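Local coordinates for protein putative short-chain oxidoreductase (Thermus thermophilus, PDB 2YUT) that binds NADP in a Rossmann-fold domain and is probably an oxidoreductase of the short-chain dehydrogenase/reductase family, at residues D68-A73 and A116-A121. Numbering follows the deposited sequence.
Sequences DLLVHA and AVFFGA. With NAP (NADP nicotinamide-adenine-dinucleotide phosphate), chain B.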
ATOM      1  N   ASP A  68     -22.392  -9.671 -11.822  1.00 15.99           N
ATOM      2  CA  ASP A  68     -23.317  -8.712 -11.225  1.00 13.43           C
ATOM      3  C   ASP A  68     -22.740  -8.369  -9.852  1.00 18.08           C
ATOM      4  O   ASP A  68     -22.960  -7.275  -9.322  1.00 18.73           O
ATOM      5  CB  ASP A  68     -24.709  -9.327 -11.036  1.00 15.02           C
ATOM      6  CG  ASP A  68     -25.384  -9.657 -12.350  1.00 18.52           C
ATOM      7  OD1 ASP A  68     -25.669  -8.716 -13.119  1.00 17.94           O
ATOM      8  OD2 ASP A  68     -25.624 -10.855 -12.615  1.00 17.85           O
ATOM      9  N   LEU A  69     -22.000  -9.318  -9.280  1.00 12.34           N
ATOM     10  CA  LEU A  69     -21.401  -9.132  -7.963  1.00 16.74           C
ATOM     11  C   LEU A  69     -20.082  -9.877  -7.779  1.00 12.43           C
ATOM     12  O   LEU A  69     -19.963 -11.057  -8.109  1.00 15.10           O
ATOM     13  CB  LEU A  69     -22.379  -9.584  -6.869  1.00 13.36           C
ATOM     14  CG  LEU A  69     -21.870  -9.509  -5.418  1.00 21.51           C
ATOM     15  CD1 LEU A  69     -21.630  -8.053  -5.036  1.00  9.71           C
ATOM     16  CD2 LEU A  69     -22.883 -10.143  -4.463  1.00 13.91           C
ATOM     17  N   LEU A  70     -19.095  -9.165  -7.247  1.00 15.00           N
ATOM     18  CA  LEU A  70     -17.781  -9.732  -6.966  1.00 14.50           C
ATOM     19  C   LEU A  70     -17.467  -9.474  -5.498  1.00 14.81           C
ATOM     20  O   LEU A  70     -17.608  -8.350  -5.013  1.00 15.11           O
ATOM     21  CB  LEU A  70     -16.705  -9.069  -7.839  1.00 13.56           C
ATOM     22  CG  LEU A  70     -15.242  -9.283  -7.425  1.00 19.26           C
ATOM     23  CD1 LEU A  70     -14.825 -10.733  -7.673  1.00 12.75           C
ATOM     24  CD2 LEU A  70     -14.348  -8.336  -8.219  1.00 21.42           C
ATOM     25  N   VAL A  71     -17.076 -10.524  -4.782  1.00 11.64           N
ATOM     26  CA  VAL A  71     -16.708 -10.391  -3.383  1.00 13.12           C
ATOM     27  C   VAL A  71     -15.301 -10.970  -3.272  1.00 16.39           C
ATOM     28  O   VAL A  71     -15.113 -12.187  -3.347  1.00 16.27           O
ATOM     29  CB  VAL A  71     -17.664 -11.170  -2.447  1.00 16.38           C
ATOM     30  CG1 VAL A  71     -17.262 -10.940  -1.002  1.00 13.96           C
ATOM     31  CG2 VAL A  71     -19.107 -10.716  -2.667  1.00 16.49           C
ATOM     32  N   HIS A  72     -14.320 -10.087  -3.108  1.00 15.58           N
ATOM     33  CA  HIS A  72     -12.912 -10.477  -3.014  1.00 21.29           C
ATOM     34  C   HIS A  72     -12.515 -10.674  -1.543  1.00 21.08           C
ATOM     35  O   HIS A  72     -11.895  -9.802  -0.928  1.00 14.66           O
ATOM     36  CB  HIS A  72     -12.056  -9.385  -3.670  1.00 18.80           C
ATOM     37  CG  HIS A  72     -10.646  -9.797  -3.969  1.00 18.35           C
ATOM     38  ND1 HIS A  72     -10.328 -10.732  -4.932  1.00 13.54           N
ATOM     39  CD2 HIS A  72      -9.466  -9.368  -3.458  1.00 14.98           C
ATOM     40  CE1 HIS A  72      -9.015 -10.859  -5.003  1.00 22.28           C
ATOM     41  NE2 HIS A  72      -8.468 -10.040  -4.121  1.00 16.39           N
ATOM     42  N   ALA A  73     -12.890 -11.820  -0.983  1.00 13.96           N
ATOM     43  CA  ALA A  73     -12.594 -12.132   0.415  1.00 18.87           C
ATOM     44  C   ALA A  73     -11.219 -12.787   0.494  1.00 18.24           C
ATOM     45  O   ALA A  73     -11.055 -13.856   1.081  1.00 15.75           O
ATOM     46  CB  ALA A  73     -13.665 -13.075   0.977  1.00 18.21           C
ATOM     47  N   ALA A 116     -18.652  -4.466  -6.791  1.00 18.54           N
ATOM     48  CA  ALA A 116     -17.415  -5.198  -6.556  1.00 17.13           C
ATOM     49  C   ALA A 116     -16.998  -4.827  -5.143  1.00 18.33           C
ATOM     50  O   ALA A 116     -16.693  -3.668  -4.849  1.00 20.71           O
ATOM     51  CB  ALA A 116     -16.356  -4.792  -7.576  1.00 18.48           C
ATOM     52  N   VAL A 117     -17.002  -5.829  -4.270  1.00 16.12           N
ATOM     53  CA  VAL A 117     -16.700  -5.650  -2.860  1.00 11.55           C
ATOM     54  C   VAL A 117     -15.297  -6.083  -2.466  1.00 17.74           C
ATOM     55  O   VAL A 117     -14.850  -7.175  -2.813  1.00 17.47           O
ATOM     56  CB  VAL A 117     -17.727  -6.434  -1.998  1.00 17.52           C
ATOM     57  CG1 VAL A 117     -17.512  -6.150  -0.527  1.00 13.66           C
ATOM     58  CG2 VAL A 117     -19.148  -6.075  -2.428  1.00 15.96           C
ATOM     59  N   PHE A 118     -14.617  -5.217  -1.723  1.00 15.15           N
ATOM     60  CA  PHE A 118     -13.258  -5.479  -1.260  1.00 14.08           C
ATOM     61  C   PHE A 118     -13.215  -5.188   0.229  1.00 11.39           C
ATOM     62  O   PHE A 118     -14.067  -4.467   0.752  1.00 17.28           O
ATOM     63  CB  PHE A 118     -12.270  -4.586  -2.016  1.00 15.55           C
ATOM     64  CG  PHE A 118     -12.209  -4.875  -3.489  1.00 15.37           C
ATOM     65  CD1 PHE A 118     -11.312  -5.815  -3.991  1.00 15.08           C
ATOM     66  CD2 PHE A 118     -13.081  -4.240  -4.370  1.00 16.38           C
ATOM     67  CE1 PHE A 118     -11.283  -6.126  -5.348  1.00 13.07           C
ATOM     68  CE2 PHE A 118     -13.064  -4.539  -5.730  1.00 14.70           C
ATOM     69  CZ  PHE A 118     -12.165  -5.484  -6.221  1.00 13.83           C
ATOM     70  N   PHE A 119     -12.220  -5.739   0.912  1.00 13.85           N
ATOM     71  CA  PHE A 119     -12.106  -5.559   2.349  1.00 16.31           C
ATOM     72  C   PHE A 119     -10.836  -4.816   2.779  1.00 19.72           C
ATOM     73  O   PHE A 119      -9.717  -5.261   2.514  1.00 17.02           O
ATOM     74  CB  PHE A 119     -12.186  -6.937   3.017  1.00 13.50           C
ATOM     75  CG  PHE A 119     -13.466  -7.677   2.708  1.00 14.91           C
ATOM     76  CD1 PHE A 119     -14.597  -7.510   3.511  1.00 12.39           C
ATOM     77  CD2 PHE A 119     -13.560  -8.489   1.580  1.00 15.48           C
ATOM     78  CE1 PHE A 119     -15.805  -8.137   3.190  1.00 14.85           C
ATOM     79  CE2 PHE A 119     -14.764  -9.123   1.245  1.00 20.20           C
ATOM     80  CZ  PHE A 119     -15.891  -8.947   2.052  1.00 17.35           C
ATOM     81  N   GLY A 120     -11.024  -3.675   3.437  1.00 17.92           N
ATOM     82  CA  GLY A 120      -9.897  -2.895   3.909  1.00 22.71           C
ATOM     83  C   GLY A 120      -9.717  -3.130   5.395  1.00 26.13           C
ATOM     84  O   GLY A 120      -9.764  -4.272   5.852  1.00 20.55           O
ATOM     85  N   ALA A 121      -9.522  -2.057   6.155  1.00 22.80           N
ATOM     86  CA  ALA A 121      -9.344  -2.183   7.598  1.00 27.33           C
ATOM     87  C   ALA A 121      -9.455  -0.847   8.311  1.00 20.77           C
ATOM     88  O   ALA A 121      -9.149   0.197   7.740  1.00 24.56           O
ATOM     89  CB  ALA A 121      -7.990  -2.806   7.904  1.00 17.28           C
TER
HETATM   90  PA  NAP B 500      -9.145 -16.383   5.682  1.00 17.20           P
HETATM   91  O1A NAP B 500      -7.609 -16.727   6.019  1.00 15.17           O
HETATM   92  O2A NAP B 500     -10.103 -17.227   6.431  1.00 15.79           O
HETATM   93  O5B NAP B 500      -9.293 -16.566   4.092  1.00 18.56           O
HETATM   94  C5B NAP B 500      -8.351 -15.958   3.206  1.00 15.52           C
HETATM   95  C4B NAP B 500      -8.695 -16.299   1.756  1.00 20.89           C
HETATM   96  O4B NAP B 500      -7.734 -15.652   0.904  1.00 20.90           O
HETATM   97  C3B NAP B 500      -8.559 -17.806   1.519  1.00 20.66           C
HETATM   98  O3B NAP B 500      -9.621 -18.263   0.677  1.00 24.78           O
HETATM   99  C2B NAP B 500      -7.228 -17.902   0.775  1.00 19.79           C
HETATM  100  O2B NAP B 500      -7.257 -19.026  -0.108  1.00 21.54           O
HETATM  101  C1B NAP B 500      -7.356 -16.634  -0.070  1.00 17.35           C
HETATM  102  N9A NAP B 500      -6.053 -16.295  -0.685  1.00 23.60           N
HETATM  103  C8A NAP B 500      -4.951 -15.942  -0.027  1.00 19.38           C
HETATM  104  N7A NAP B 500      -3.962 -15.741  -0.895  1.00 21.90           N
HETATM  105  C5A NAP B 500      -4.438 -15.967  -2.115  1.00 15.59           C
HETATM  106  C6A NAP B 500      -3.885 -15.941  -3.389  1.00 24.31           C
HETATM  107  N6A NAP B 500      -2.606 -15.618  -3.562  1.00 15.51           N
HETATM  108  N1A NAP B 500      -4.661 -16.249  -4.438  1.00 20.22           N
HETATM  109  C2A NAP B 500      -5.932 -16.574  -4.274  1.00 22.83           C
HETATM  110  N3A NAP B 500      -6.490 -16.611  -3.078  1.00 12.63           N
HETATM  111  C4A NAP B 500      -5.774 -16.317  -1.984  1.00 20.19           C
HETATM  112  O3  NAP B 500      -9.297 -14.805   5.975  1.00 16.51           O
HETATM  113  PN  NAP B 500     -10.722 -14.086   6.190  1.00 19.25           P
HETATM  114  O1N NAP B 500     -10.916 -13.814   7.633  1.00 18.87           O
HETATM  115  O2N NAP B 500     -11.778 -14.823   5.461  1.00 19.76           O
HETATM  116  O5D NAP B 500     -10.509 -12.656   5.479  1.00 18.99           O
HETATM  117  C5D NAP B 500     -11.145 -12.354   4.235  1.00 18.84           C
HETATM  118  C4D NAP B 500     -10.915 -10.893   3.835  1.00 15.42           C
HETATM  119  O4D NAP B 500     -11.432 -10.079   4.906  1.00 17.45           O
HETATM  120  C3D NAP B 500      -9.419 -10.582   3.748  1.00 17.59           C
HETATM  121  O3D NAP B 500      -9.174  -9.476   2.876  1.00 19.98           O
HETATM  122  C2D NAP B 500      -9.114 -10.188   5.191  1.00 18.43           C
HETATM  123  O2D NAP B 500      -7.937  -9.380   5.273  1.00 18.66           O
HETATM  124  C1D NAP B 500     -10.340  -9.314   5.445  1.00 15.66           C
HETATM  125  N1N NAP B 500     -10.532  -8.981   6.874  1.00 18.11           N
HETATM  126  C2N NAP B 500     -10.585 -10.003   7.832  1.00 16.99           C
HETATM  127  C3N NAP B 500     -10.760  -9.684   9.173  1.00 20.84           C
HETATM  128  C7N NAP B 500     -10.826 -10.798  10.221  1.00 26.68           C
HETATM  129  O7N NAP B 500     -10.798 -10.540  11.423  1.00 22.87           O
HETATM  130  N7N NAP B 500     -10.902 -12.030   9.725  1.00 13.22           N
HETATM  131  C4N NAP B 500     -10.881  -8.355   9.563  1.00 25.48           C
HETATM  132  C5N NAP B 500     -10.831  -7.338   8.616  1.00 28.51           C
HETATM  133  C6N NAP B 500     -10.656  -7.645   7.273  1.00 23.26           C
HETATM  134  P2B NAP B 500      -6.733 -20.480   0.346  1.00 34.07           P
HETATM  135  O1X NAP B 500      -7.186 -20.704   1.874  1.00 30.57           O
HETATM  136  O2X NAP B 500      -7.581 -21.521  -0.544  1.00 29.87           O
HETATM  137  O3X NAP B 500      -5.273 -20.637   0.162  1.00 35.27           O
HETATM  138  O   HOH W   1     -10.441  -7.440  -0.592  1.00 11.39           O
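V117 is bonded to L70 and H72, on either side of V71, its partner in the parallel register of the Rossmann-fold sheet, where strands 67-72 and 114-119 are neighbours, 67-72 beside 2-6 and 114-119 beside 158-162, and their ends diverge toward the NADP. Two backbone bonds hold the register: V117 N donates to L70 O (2.7 Å) and H72 N to V117 O (3.0 Å). Farther on, the strands separate and a water takes over, donating to H72 O and accepting from F119 N.

On one sheet face, CD2 of L70 meets both A116 CB and F118 CZ, and H72 CB lies 3.7 Å from F118 CD1. The imidazole and phenyl planes are inclined at 50°, while H72 NE2 is hydrogen-bonded to T100 OG1 of helix 89-107.

On the face that carries V71 and V117, the end of the F119 ring comes up to V71. F119 CG is anti to its carbonyl carbon (chi1 -59°), and the ring extends from there toward V71 and A73. V71 CG1 sits at its edge, 3.8 Å from F119 CE2, and A73 CB also approaches CE2. H72 O lies near the ring plane, 3.3 Å from F119 CD2. An alanine here would probably leave a gap beside V71 CG1, A73 and H72 O. NADP O4D is 3.7 Å from F119 CB.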